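PDB 1Q9J: Phthiocerol/phthiodiolone dimycocerosyl transferase from Mycobacterium tuberculosis, which probably catalyses the transfer of mycocerosic acyl chains from mycocerosic acid synthase onto phthiocerol-type alcohols, the final step in making dimycocerosate ester lipids. Local coordinates for residues S11-V16 and S163-L168; M126-H131 and D267-L272; Y262-D267 and C344-S349; L285-Y290 and S323-G328. All coordinates share one frame; numbering follows the deposited sequence.

Starting from the N terminus, interaction 1 closes a loop of 146 intervening residues by bringing the start of helix 12-19 against the start of helix 164-170. Interaction 2 opens within that loop, at 126-131, and closes beyond it at 267-272, so the two cross; M164 and V167 of the first pack on L268 and L272 of the second. Interaction 3 joins strands 260-267 and 342-345 and crosses interaction 2, with which it shares D267. Interaction 4 (285-290 with 323-328) lies wholly within the span of interaction 3. Strand 285-292 flanks strand 260-267, so interactions 3 and 4 both reach one mixed sheet, which interaction 2 ties to the probable active-site segment 126-131.

Interaction 1 (S11-V16 and S163-L168); sequences SHSEEV and SMEAVL
E165 reaches from the first turn of helix 164-170 to S11 and S13, at the start of helix 12-19. The N-terminal ends of the two helices meet here: the short axes approach to 10.2 Å at 158° between their directions, close to antiparallel, and the nearest backbones are those of S11 and S163, the latter at the N-cap position. S13 also touches H326 of the 323-328 loop, and the side chain of E14 lies about 8 Å from that of H124, the probable proton acceptor.

The E165 CB is directed at the 11-16 segment, and CG lies 3.4 Å from S11 CB. A bend at chi2 (-77°) places CD beside the S11 hydroxyl. OE1 then accepts a hydrogen bond from S11 OG at 2.8 Å, with the hydroxyl above the carboxylate plane, 72° out of it. The same oxygen lies near S13 CB.

S163 meets S11 alongside E165: its CB touches both S11 CB and S11 OG, the latter at 3.2 Å, and it also meets the carboxylate of E14, with OE1 at 3.5 Å. Two acidic groups thus stand close to the helix starts, where the helix ends would be expected to favour negative charge; their OE1 atoms, of E14 and E165, remain 5.9 Å apart. E14 has a second partner in R8, which forms a salt bridge with OE2. The other oxygen turns back to its own segment: the anti lone pair of E14 OE1 takes a straight hydrogen bond from S11 N at 2.9 Å.

Interaction 2 (M126-H131 and D267-L272); sequences MADGHH and DLRFVL
D128 holds CG between its backbone N and carbonyl carbon (chi1 48°) and R269 is extended from CG to NE; the carboxylate and guanidinium meet tip to tip. R269 NH1 donates to the syn lone pair of D128 OD2 at 3.1 Å, forming a salt bridge; NH2 adds a weak bond to the same oxygen. OD2 lies in the guanidinium plane, although the two planes stand 87° apart. The other oxygen, D128 OD1, caps helix 129-148 by accepting from H131 N at 3.1 Å.

D128 is the aspartate of the HHxxxDG motif of this acyltransferase superfamily, and its pairing with R269 is consistent with its proposed part in organising the active site around H124. Neither partner relies on the other alone: L284 N also bonds to D128 OD2, and P278 O accepts from R269 NH2.

D267 OD1 accepts from R269 N at 3.2 Å, an Asx turn, and from R269 NH1 at 2.9 Å, the two donors coming from opposite faces of its plane; the second bond completes a salt-bridge network. H130 crosses D267 at about a right angle, ring and carboxylate planes 80° apart, with CD2 approaching D267 OD2. The same H130 CD2 is 3.4 Å from R269 CD, which is at the ring edge.

Interaction 3 (Y262-D267 and C344-S349); sequences YVYPVD and CTDATS
Strands 260-267 and 342-345 run parallel here, joined by C344 N donating to V263 O at 3.2 Å with an N-H...O angle of 161°. V263 also has a backbone bond to V342, which continues the pairing on the preceding side. The next step of a parallel ladder would have residue 265 donate to C344 O, but P265 has no N-H to give. Its ring carbon CD instead lies 3.2 Å from C344 O, and Y264 CA makes a CA-H...O contact with the same oxygen at 3.5 Å.

Y262 turns its ring edge to the neighbouring strand. Its CG is anti to the backbone N (chi1 -179°). At the ring edge CE1 is 3.6 Å from C344 CB, which lies in the ring plane beside the tyrosine OH. Farther along, P265 and T345 cross at about a right angle, with CG of the proline 3.7 Å from CG2 of the threonine. F327, in the loop before strand 342-345, packs on both of these residues. D346 then centres an inverse gamma turn, and its OD2 lies 4.1 Å from Y264 CB.

On the other edge of 260-267 the antiparallel strand 285-292 bonds to Y262, Y264 and V266. This makes 260-267 an interior strand of a mixed six-stranded sheet, consistent with the sheet-and-helix domains of the CoA-dependent acyltransferase superfamily.

Interaction 4 (L285-Y290 and S323-G328); sequences LGAASY and SGLHFG
G286 and H326 face each other in a single beta bridge, their CA atoms 4.4 Å apart. Two bonds flank the pair: F327 N donates to L285 O at 2.9 Å, and A287 N donates to L325 O at 3.3 Å. This is the pattern of a non-hydrogen-bonded antiparallel pair, and it attaches the loop after helix 319-322 to strand 285-292, the outermost strand of the mixed sheet within this chain. The other edge of that strand pairs with 260-267.

Of the two bonds, the one from A287 N comes to its acceptor from above the carbonyl plane of L325. H326 CA adds a CA-H...O contact to L285 O at 3.3 Å, with an angle of 128° at the hydrogen, so that this carbonyl meets two successive residues of the loop.

L285 CB meets F327 CB at 4.1 Å. F327 places CG anti to its backbone N (chi1 -163°), and its side chain has a further neighbour in F343 of strand 342-345. L285 CD1 lies by D128 CB, whose residue probably organises the active site, and L285 CD2 lies by D267 CA, so the bridged strand end borders that region.

A287 points at the loop. Its methyl carbon CB is 3.7 Å from L325 CD2, with L325 CD1 close behind, and the same CB is 3.7 Å from H326 O, a carbonyl that also bonds to T329 OG1.

Interaction 1 (S11-V16 and S163-L168)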
loop_
_atom_site.group_PDB
_atom_site.type_symbol
_atom_site.label_atom_id
_atom_site.label_comp_id
_atom_site.label_asym_id
_atom_site.label_seq_id
_atom_site.Cartn_x
_atom_site.Cartn_y
_atom_site.Cartn_z
ATOM N N SER A 11 17.180 5.425 -4.584
ATOM C CA SER A 11 17.561 5.950 -3.275
ATOM C C SER A 11 17.466 4.804 -2.280
ATOM O O SER A 11 16.644 3.902 -2.450
ATOM C CB SER A 11 16.599 7.066 -2.870
ATOM O OG SER A 11 15.384 6.527 -2.368
ATOM N N HIS A 12 18.288 4.844 -1.235
ATOM C CA HIS A 12 18.297 3.764 -0.240
ATOM C C HIS A 12 16.903 3.338 0.219
ATOM O O HIS A 12 16.660 2.166 0.530
ATOM C CB HIS A 12 19.172 4.155 0.956
ATOM C CG HIS A 12 20.633 4.246 0.617
ATOM N ND1 HIS A 12 21.165 5.285 -0.118
ATOM C CD2 HIS A 12 21.662 3.398 0.860
ATOM C CE1 HIS A 12 22.456 5.075 -0.313
ATOM N NE2 HIS A 12 22.783 3.937 0.270
ATOM N N SER A 13 15.981 4.288 0.239
ATOM C CA SER A 13 14.613 4.015 0.646
ATOM C C SER A 13 13.876 3.135 -0.383
ATOM O O SER A 13 13.025 2.318 -0.028
ATOM C CB SER A 13 13.905 5.356 0.847
ATOM O OG SER A 13 12.504 5.246 0.804
ATOM N N GLU A 14 14.226 3.288 -1.655
ATOM C CA GLU A 14 13.586 2.533 -2.730
ATOM C C GLU A 14 14.168 1.130 -2.924
ATOM O O GLU A 14 13.462 0.206 -3.335
ATOM C CB GLU A 14 13.696 3.348 -4.015
ATOM C CG GLU A 14 13.278 4.780 -3.766
ATOM C CD GLU A 14 13.361 5.689 -4.971
ATOM O OE1 GLU A 14 14.483 5.865 -5.509
ATOM O OE2 GLU A 14 12.286 6.223 -5.363
ATOM N N GLU A 15 15.449 0.975 -2.605
ATOM C CA GLU A 15 16.126 -0.306 -2.747
ATOM C C GLU A 15 15.445 -1.460 -2.055
ATOM O O GLU A 15 15.592 -2.596 -2.476
ATOM C CB GLU A 15 17.571 -0.203 -2.267
ATOM C CG GLU A 15 18.353 0.801 -3.079
ATOM C CD GLU A 15 19.847 0.687 -2.910
ATOM O OE1 GLU A 15 20.335 0.801 -1.756
ATOM O OE2 GLU A 15 20.538 0.489 -3.944
ATOM N N VAL A 16 14.704 -1.199 -0.992
ATOM C CA VAL A 16 14.031 -2.307 -0.339
ATOM C C VAL A 16 13.216 -3.051 -1.398
ATOM O O VAL A 16 13.313 -4.267 -1.516
ATOM C CB VAL A 16 13.070 -1.832 0.777
ATOM C CG1 VAL A 16 12.439 -3.037 1.472
ATOM C CG2 VAL A 16 13.842 -0.998 1.796
ATOM N N SER A 163 12.626 10.664 -5.042
ATOM C CA SER A 163 12.747 9.645 -4.009
ATOM C C SER A 163 12.564 10.422 -2.695
ATOM O O SER A 163 12.728 11.652 -2.654
ATOM C CB SER A 163 14.136 9.009 -4.025
ATOM O OG SER A 163 15.148 9.974 -3.822
ATOM N N MET A 164 12.222 9.713 -1.623
ATOM C CA MET A 164 12.019 10.362 -0.333
ATOM C C MET A 164 13.239 11.185 0.087
ATOM O O MET A 164 13.096 12.352 0.462
ATOM C CB MET A 164 11.702 9.332 0.747
ATOM C CG MET A 164 11.377 9.940 2.104
ATOM S SD MET A 164 11.021 8.673 3.334
ATOM C CE MET A 164 9.258 8.778 3.387
ATOM N N GLU A 165 14.437 10.607 0.026
ATOM C CA GLU A 165 15.597 11.396 0.414
ATOM C C GLU A 165 15.802 12.595 -0.504
ATOM O O GLU A 165 16.544 13.511 -0.175
ATOM C CB GLU A 165 16.881 10.564 0.466
ATOM C CG GLU A 165 16.861 9.291 -0.309
ATOM C CD GLU A 165 16.080 8.197 0.377
ATOM O OE1 GLU A 165 14.915 7.968 -0.026
ATOM O OE2 GLU A 165 16.629 7.566 1.321
ATOM N N ALA A 166 15.156 12.595 -1.664
ATOM C CA ALA A 166 15.293 13.736 -2.552
ATOM C C ALA A 166 14.365 14.826 -2.004
ATOM O O ALA A 166 14.758 15.987 -1.860
ATOM C CB ALA A 166 14.889 13.364 -3.954
ATOM N N VAL A 167 13.141 14.429 -1.671
ATOM C CA VAL A 167 12.149 15.350 -1.145
ATOM C C VAL A 167 12.611 16.047 0.137
ATOM O O VAL A 167 12.358 17.239 0.342
ATOM C CB VAL A 167 10.819 14.612 -0.907
ATOM C CG1 VAL A 167 9.890 15.443 -0.026
ATOM C CG2 VAL A 167 10.163 14.329 -2.247
ATOM N N LEU A 168 13.300 15.302 0.990
ATOM C CA LEU A 168 13.805 15.868 2.228
ATOM C C LEU A 168 14.949 16.827 1.919
ATOM O O LEU A 168 15.026 17.939 2.458
ATOM C CB LEU A 168 14.285 14.763 3.177
ATOM C CG LEU A 168 13.207 13.746 3.592
ATOM C CD1 LEU A 168 13.756 12.869 4.684
ATOM C CD2 LEU A 168 11.944 14.438 4.044
#

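Interaction 2 (M126-H131 and D267-L272)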
loop_
_atom_site.group_PDB
_atom_site.type_symbol
_atom_site.label_atom_id
_atom_site.label_comp_id
_atom_site.label_asym_id
_atom_site.label_seq_id
_atom_site.Cartn_x
_atom_site.Cartn_y
_atom_site.Cartn_z
ATOM N N MET A 126 8.402 2.486 -7.655
ATOM C CA MET A 126 7.901 3.595 -8.426
ATOM C C MET A 126 6.690 4.256 -7.812
ATOM O O MET A 126 6.220 5.280 -8.310
ATOM C CB MET A 126 7.553 3.104 -9.810
ATOM C CG MET A 126 8.769 2.549 -10.516
ATOM S SD MET A 126 9.825 3.885 -11.141
ATOM C CE MET A 126 8.673 4.490 -12.336
ATOM N N ALA A 127 6.170 3.687 -6.735
ATOM C CA ALA A 127 4.991 4.269 -6.139
ATOM C C ALA A 127 4.569 3.555 -4.883
ATOM O O ALA A 127 4.687 2.337 -4.777
ATOM C CB ALA A 127 3.856 4.246 -7.138
ATOM N N ASP A 128 4.116 4.329 -3.910
ATOM C CA ASP A 128 3.615 3.734 -2.706
ATOM C C ASP A 128 2.113 3.627 -2.949
ATOM O O ASP A 128 1.625 3.916 -4.050
ATOM C CB ASP A 128 3.935 4.594 -1.475
ATOM C CG ASP A 128 3.590 6.082 -1.657
ATOM O OD1 ASP A 128 2.448 6.417 -2.086
ATOM O OD2 ASP A 128 4.466 6.925 -1.338
ATOM N N GLY A 129 1.373 3.230 -1.926
ATOM C CA GLY A 129 -0.057 3.076 -2.089
ATOM C C GLY A 129 -0.764 4.266 -2.683
ATOM O O GLY A 129 -1.599 4.113 -3.569
ATOM N N HIS A 130 -0.442 5.455 -2.183
ATOM C CA HIS A 130 -1.082 6.688 -2.649
ATOM C C HIS A 130 -0.741 6.993 -4.122
ATOM O O HIS A 130 -1.638 7.204 -4.949
ATOM C CB HIS A 130 -0.674 7.846 -1.716
ATOM C CG HIS A 130 -1.374 9.141 -1.997
ATOM N ND1 HIS A 130 -2.690 9.204 -2.403
ATOM C CD2 HIS A 130 -0.941 10.422 -1.924
ATOM C CE1 HIS A 130 -3.037 10.469 -2.572
ATOM N NE2 HIS A 130 -1.994 11.227 -2.288
ATOM N N HIS A 131 0.553 7.010 -4.440
ATOM C CA HIS A 131 1.019 7.272 -5.793
ATOM C C HIS A 131 0.355 6.284 -6.771
ATOM O O HIS A 131 -0.186 6.688 -7.808
ATOM C CB HIS A 131 2.538 7.128 -5.821
ATOM C CG HIS A 131 3.169 7.522 -7.124
ATOM N ND1 HIS A 131 2.541 7.361 -8.335
ATOM C CD2 HIS A 131 4.406 7.998 -7.401
ATOM C CE1 HIS A 131 3.366 7.719 -9.310
ATOM N NE2 HIS A 131 4.502 8.108 -8.769
ATOM N N ASP A 267 1.740 9.391 5.313
ATOM C CA ASP A 267 2.041 10.093 4.071
ATOM C C ASP A 267 2.582 11.498 4.360
ATOM O O ASP A 267 1.843 12.411 4.717
ATOM C CB ASP A 267 0.782 10.194 3.188
ATOM C CG ASP A 267 1.112 10.373 1.710
ATOM O OD1 ASP A 267 2.277 10.718 1.388
ATOM O OD2 ASP A 267 0.209 10.179 0.867
ATOM N N LEU A 268 3.884 11.651 4.198
ATOM C CA LEU A 268 4.518 12.925 4.426
ATOM C C LEU A 268 4.072 13.992 3.415
ATOM O O LEU A 268 4.472 15.151 3.502
ATOM C CB LEU A 268 6.047 12.755 4.394
ATOM C CG LEU A 268 6.573 11.858 5.524
ATOM C CD1 LEU A 268 8.088 11.832 5.556
ATOM C CD2 LEU A 268 6.037 12.376 6.847
ATOM N N ARG A 269 3.244 13.613 2.453
ATOM C CA ARG A 269 2.794 14.567 1.447
ATOM C C ARG A 269 1.965 15.703 2.047
ATOM O O ARG A 269 2.056 16.836 1.580
ATOM C CB ARG A 269 1.980 13.855 0.366
ATOM C CG ARG A 269 2.802 12.992 -0.575
ATOM C CD ARG A 269 1.890 12.217 -1.550
ATOM N NE ARG A 269 2.639 11.443 -2.547
ATOM C CZ ARG A 269 3.286 10.300 -2.309
ATOM N NH1 ARG A 269 3.290 9.755 -1.100
ATOM N NH2 ARG A 269 3.951 9.698 -3.289
ATOM N N PHE A 270 1.169 15.414 3.074
ATOM C CA PHE A 270 0.357 16.447 3.711
ATOM C C PHE A 270 0.994 16.953 4.997
ATOM O O PHE A 270 0.456 17.836 5.662
ATOM C CB PHE A 270 -1.026 15.911 4.032
ATOM C CG PHE A 270 -1.494 14.854 3.088
ATOM C CD1 PHE A 270 -1.067 13.535 3.240
ATOM C CD2 PHE A 270 -2.369 15.166 2.043
ATOM C CE1 PHE A 270 -1.510 12.544 2.365
ATOM C CE2 PHE A 270 -2.818 14.179 1.163
ATOM C CZ PHE A 270 -2.393 12.865 1.319
ATOM N N VAL A 271 2.142 16.385 5.330
ATOM C CA VAL A 271 2.874 16.759 6.517
ATOM C C VAL A 271 3.947 17.823 6.233
ATOM O O VAL A 271 3.888 18.948 6.739
ATOM C CB VAL A 271 3.514 15.494 7.147
ATOM C CG1 VAL A 271 4.644 15.870 8.082
ATOM C CG2 VAL A 271 2.445 14.709 7.915
ATOM N N LEU A 272 4.914 17.451 5.402
ATOM C CA LEU A 272 6.034 18.301 5.032
ATOM C C LEU A 272 5.727 19.691 4.510
ATOM O O LEU A 272 4.595 20.035 4.196
ATOM C CB LEU A 272 6.889 17.603 3.985
ATOM C CG LEU A 272 7.461 16.238 4.330
ATOM C CD1 LEU A 272 8.328 15.797 3.170
ATOM C CD2 LEU A 272 8.271 16.298 5.615
#

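Interaction 3 (Y262-D267 and C344-S349)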
loop_
_atom_site.group_PDB
_atom_site.type_symbol
_atom_site.label_atom_id
_atom_site.label_comp_id
_atom_site.label_asym_id
_atom_site.label_seq_id
_atom_site.Cartn_x
_atom_site.Cartn_y
_atom_site.Cartn_z
ATOM N N TYR A 262 4.368 -1.627 17.313
ATOM C CA TYR A 262 3.464 -1.354 16.205
ATOM C C TYR A 262 4.034 -0.313 15.241
ATOM O O TYR A 262 4.752 0.602 15.647
ATOM C CB TYR A 262 2.113 -0.895 16.765
ATOM C CG TYR A 262 1.054 -0.582 15.735
ATOM C CD1 TYR A 262 0.867 -1.390 14.617
ATOM C CD2 TYR A 262 0.198 0.500 15.910
ATOM C CE1 TYR A 262 -0.154 -1.120 13.699
ATOM C CE2 TYR A 262 -0.821 0.773 15.005
ATOM C CZ TYR A 262 -0.995 -0.032 13.904
ATOM O OH TYR A 262 -2.000 0.273 13.006
ATOM N N VAL A 263 3.742 -0.474 13.955
ATOM C CA VAL A 263 4.227 0.468 12.953
ATOM C C VAL A 263 3.215 0.616 11.826
ATOM O O VAL A 263 2.653 -0.369 11.347
ATOM C CB VAL A 263 5.564 0.016 12.331
ATOM C CG1 VAL A 263 6.049 1.078 11.356
ATOM C CG2 VAL A 263 6.603 -0.235 13.404
ATOM N N TYR A 264 2.966 1.853 11.421
ATOM C CA TYR A 264 2.039 2.108 10.328
ATOM C C TYR A 264 2.553 3.269 9.486
ATOM O O TYR A 264 3.416 4.049 9.925
ATOM C CB TYR A 264 0.612 2.374 10.835
ATOM C CG TYR A 264 0.496 3.469 11.864
ATOM C CD1 TYR A 264 -0.258 4.610 11.616
ATOM C CD2 TYR A 264 1.146 3.366 13.087
ATOM C CE1 TYR A 264 -0.357 5.622 12.559
ATOM C CE2 TYR A 264 1.051 4.370 14.039
ATOM C CZ TYR A 264 0.300 5.500 13.769
ATOM O OH TYR A 264 0.226 6.501 14.714
ATOM N N PRO A 265 2.030 3.398 8.261
ATOM C CA PRO A 265 2.441 4.456 7.338
ATOM C C PRO A 265 1.897 5.855 7.629
ATOM O O PRO A 265 0.817 5.999 8.195
ATOM C CB PRO A 265 1.951 3.922 6.000
ATOM C CG PRO A 265 0.647 3.267 6.380
ATOM C CD PRO A 265 1.007 2.525 7.649
ATOM N N VAL A 266 2.665 6.881 7.258
ATOM C CA VAL A 266 2.249 8.281 7.399
ATOM C C VAL A 266 2.705 9.021 6.150
ATOM O O VAL A 266 3.905 9.247 5.950
ATOM C CB VAL A 266 2.858 9.004 8.639
ATOM C CG1 VAL A 266 2.441 10.479 8.616
ATOM C CG2 VAL A 266 2.372 8.365 9.930
ATOM N N ASP A 267 1.740 9.391 5.313
ATOM C CA ASP A 267 2.041 10.093 4.071
ATOM C C ASP A 267 2.582 11.498 4.360
ATOM O O ASP A 267 1.843 12.411 4.717
ATOM C CB ASP A 267 0.782 10.194 3.188
ATOM C CG ASP A 267 1.112 10.373 1.710
ATOM O OD1 ASP A 267 2.277 10.718 1.388
ATOM O OD2 ASP A 267 0.209 10.179 0.867
ATOM N N CYS A 344 0.548 -2.425 10.005
ATOM C CA CYS A 344 -0.797 -2.261 9.499
ATOM C C CYS A 344 -0.908 -0.986 8.673
ATOM O O CYS A 344 -0.514 0.089 9.130
ATOM C CB CYS A 344 -1.804 -2.252 10.648
ATOM S SG CYS A 344 -3.485 -1.967 10.074
ATOM N N THR A 345 -1.423 -1.126 7.449
ATOM C CA THR A 345 -1.603 -0.000 6.531
ATOM C C THR A 345 -3.050 0.393 6.414
ATOM O O THR A 345 -3.905 -0.427 6.095
ATOM C CB THR A 345 -1.175 -0.301 5.097
ATOM O OG1 THR A 345 0.163 -0.794 5.086
ATOM C CG2 THR A 345 -1.254 0.977 4.255
ATOM N N ASP A 346 -3.304 1.668 6.648
ATOM C CA ASP A 346 -4.638 2.216 6.563
ATOM C C ASP A 346 -4.820 2.720 5.129
ATOM O O ASP A 346 -4.944 3.923 4.898
ATOM C CB ASP A 346 -4.758 3.352 7.586
ATOM C CG ASP A 346 -4.419 2.893 9.015
ATOM O OD1 ASP A 346 -5.360 2.733 9.825
ATOM O OD2 ASP A 346 -3.218 2.683 9.324
ATOM N N ALA A 347 -4.825 1.793 4.174
ATOM C CA ALA A 347 -4.980 2.149 2.769
ATOM C C ALA A 347 -6.423 2.100 2.280
ATOM O O ALA A 347 -6.697 1.680 1.156
ATOM C CB ALA A 347 -4.106 1.245 1.905
ATOM N N THR A 348 -7.347 2.543 3.125
ATOM C CA THR A 348 -8.761 2.561 2.759
ATOM C C THR A 348 -8.925 3.516 1.574
ATOM O O THR A 348 -8.611 4.700 1.689
ATOM C CB THR A 348 -9.667 3.047 3.956
ATOM O OG1 THR A 348 -9.459 4.445 4.195
ATOM C CG2 THR A 348 -9.328 2.284 5.239
ATOM N N SER A 349 -9.398 3.012 0.435
ATOM C CA SER A 349 -9.575 3.876 -0.728
ATOM C C SER A 349 -10.225 3.225 -1.956
ATOM O O SER A 349 -10.738 2.102 -1.911
ATOM C CB SER A 349 -8.221 4.475 -1.128
ATOM O OG SER A 349 -8.385 5.538 -2.043
#

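Interaction 4 (L285-Y290 and S323-G328)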
loop_
_atom_site.group_PDB
_atom_site.type_symbol
_atom_site.label_atom_id
_atom_site.label_comp_id
_atom_site.label_asym_id
_atom_site.label_seq_id
_atom_site.Cartn_x
_atom_site.Cartn_y
_atom_site.Cartn_z
ATOM N N LEU A 285 6.082 7.609 2.324
ATOM C CA LEU A 285 5.337 7.192 3.485
ATOM C C LEU A 285 6.279 7.034 4.660
ATOM O O LEU A 285 7.139 6.152 4.674
ATOM C CB LEU A 285 4.587 5.890 3.212
ATOM C CG LEU A 285 3.563 5.974 2.085
ATOM C CD1 LEU A 285 2.903 4.618 1.922
ATOM C CD2 LEU A 285 2.514 7.043 2.358
ATOM N N GLY A 286 6.140 7.925 5.636
ATOM C CA GLY A 286 6.978 7.847 6.812
ATOM C C GLY A 286 6.450 6.735 7.692
ATOM O O GLY A 286 5.318 6.284 7.526
ATOM N N ALA A 287 7.270 6.281 8.626
ATOM C CA ALA A 287 6.854 5.217 9.524
ATOM C C ALA A 287 6.680 5.762 10.932
ATOM O O ALA A 287 7.574 6.406 11.495
ATOM C CB ALA A 287 7.890 4.095 9.528
ATOM N N ALA A 288 5.516 5.489 11.497
ATOM C CA ALA A 288 5.205 5.922 12.843
ATOM C C ALA A 288 5.313 4.707 13.760
ATOM O O ALA A 288 4.614 3.713 13.559
ATOM C CB ALA A 288 3.792 6.498 12.880
ATOM N N SER A 289 6.197 4.774 14.752
ATOM C CA SER A 289 6.356 3.664 15.689
ATOM C C SER A 289 5.457 3.868 16.903
ATOM O O SER A 289 4.989 4.980 17.166
ATOM C CB SER A 289 7.811 3.528 16.143
ATOM O OG SER A 289 8.254 4.676 16.847
ATOM N N TYR A 290 5.217 2.786 17.635
ATOM C CA TYR A 290 4.362 2.823 18.813
ATOM C C TYR A 290 4.429 1.511 19.575
ATOM O O TYR A 290 3.918 0.498 19.099
ATOM C CB TYR A 290 2.916 3.057 18.411
ATOM C CG TYR A 290 1.976 2.950 19.579
ATOM C CD1 TYR A 290 1.933 3.943 20.549
ATOM C CD2 TYR A 290 1.147 1.843 19.731
ATOM C CE1 TYR A 290 1.085 3.840 21.642
ATOM C CE2 TYR A 290 0.296 1.728 20.821
ATOM C CZ TYR A 290 0.267 2.729 21.771
ATOM O OH TYR A 290 -0.590 2.639 22.841
ATOM N N SER A 323 13.013 11.632 11.015
ATOM C CA SER A 323 13.545 10.277 11.116
ATOM C C SER A 323 13.550 9.693 9.713
ATOM O O SER A 323 12.567 9.789 8.982
ATOM C CB SER A 323 12.670 9.422 12.030
ATOM O OG SER A 323 11.451 9.082 11.403
ATOM N N GLY A 324 14.660 9.088 9.329
ATOM C CA GLY A 324 14.718 8.517 8.002
ATOM C C GLY A 324 13.818 7.309 7.823
ATOM O O GLY A 324 13.805 6.699 6.759
ATOM N N LEU A 325 13.058 6.960 8.851
ATOM C CA LEU A 325 12.186 5.801 8.772
ATOM C C LEU A 325 11.102 5.895 7.698
ATOM O O LEU A 325 10.342 6.860 7.643
ATOM C CB LEU A 325 11.527 5.546 10.135
ATOM C CG LEU A 325 11.771 4.187 10.816
ATOM C CD1 LEU A 325 10.874 4.072 12.054
ATOM C CD2 LEU A 325 11.460 3.034 9.842
ATOM N N HIS A 326 11.031 4.884 6.838
ATOM C CA HIS A 326 10.002 4.842 5.800
ATOM C C HIS A 326 9.206 3.562 6.002
ATOM O O HIS A 326 9.671 2.628 6.654
ATOM C CB HIS A 326 10.624 4.863 4.394
ATOM C CG HIS A 326 11.596 3.751 4.138
ATOM N ND1 HIS A 326 12.817 3.670 4.772
ATOM C CD2 HIS A 326 11.523 2.673 3.322
ATOM C CE1 HIS A 326 13.454 2.589 4.358
ATOM N NE2 HIS A 326 12.691 1.965 3.479
ATOM N N PHE A 327 8.012 3.502 5.434
ATOM C CA PHE A 327 7.202 2.312 5.613
ATOM C C PHE A 327 7.695 1.127 4.785
ATOM O O PHE A 327 7.210 0.012 4.947
ATOM C CB PHE A 327 5.736 2.618 5.304
ATOM C CG PHE A 327 4.769 1.589 5.845
ATOM C CD1 PHE A 327 4.877 1.115 7.156
ATOM C CD2 PHE A 327 3.720 1.127 5.057
ATOM C CE1 PHE A 327 3.947 0.198 7.673
ATOM C CE2 PHE A 327 2.790 0.212 5.571
ATOM C CZ PHE A 327 2.905 -0.251 6.884
ATOM N N GLY A 328 8.658 1.353 3.902
ATOM C CA GLY A 328 9.164 0.235 3.133
ATOM C C GLY A 328 9.751 -0.820 4.067
ATOM O O GLY A 328 9.759 -2.013 3.751
#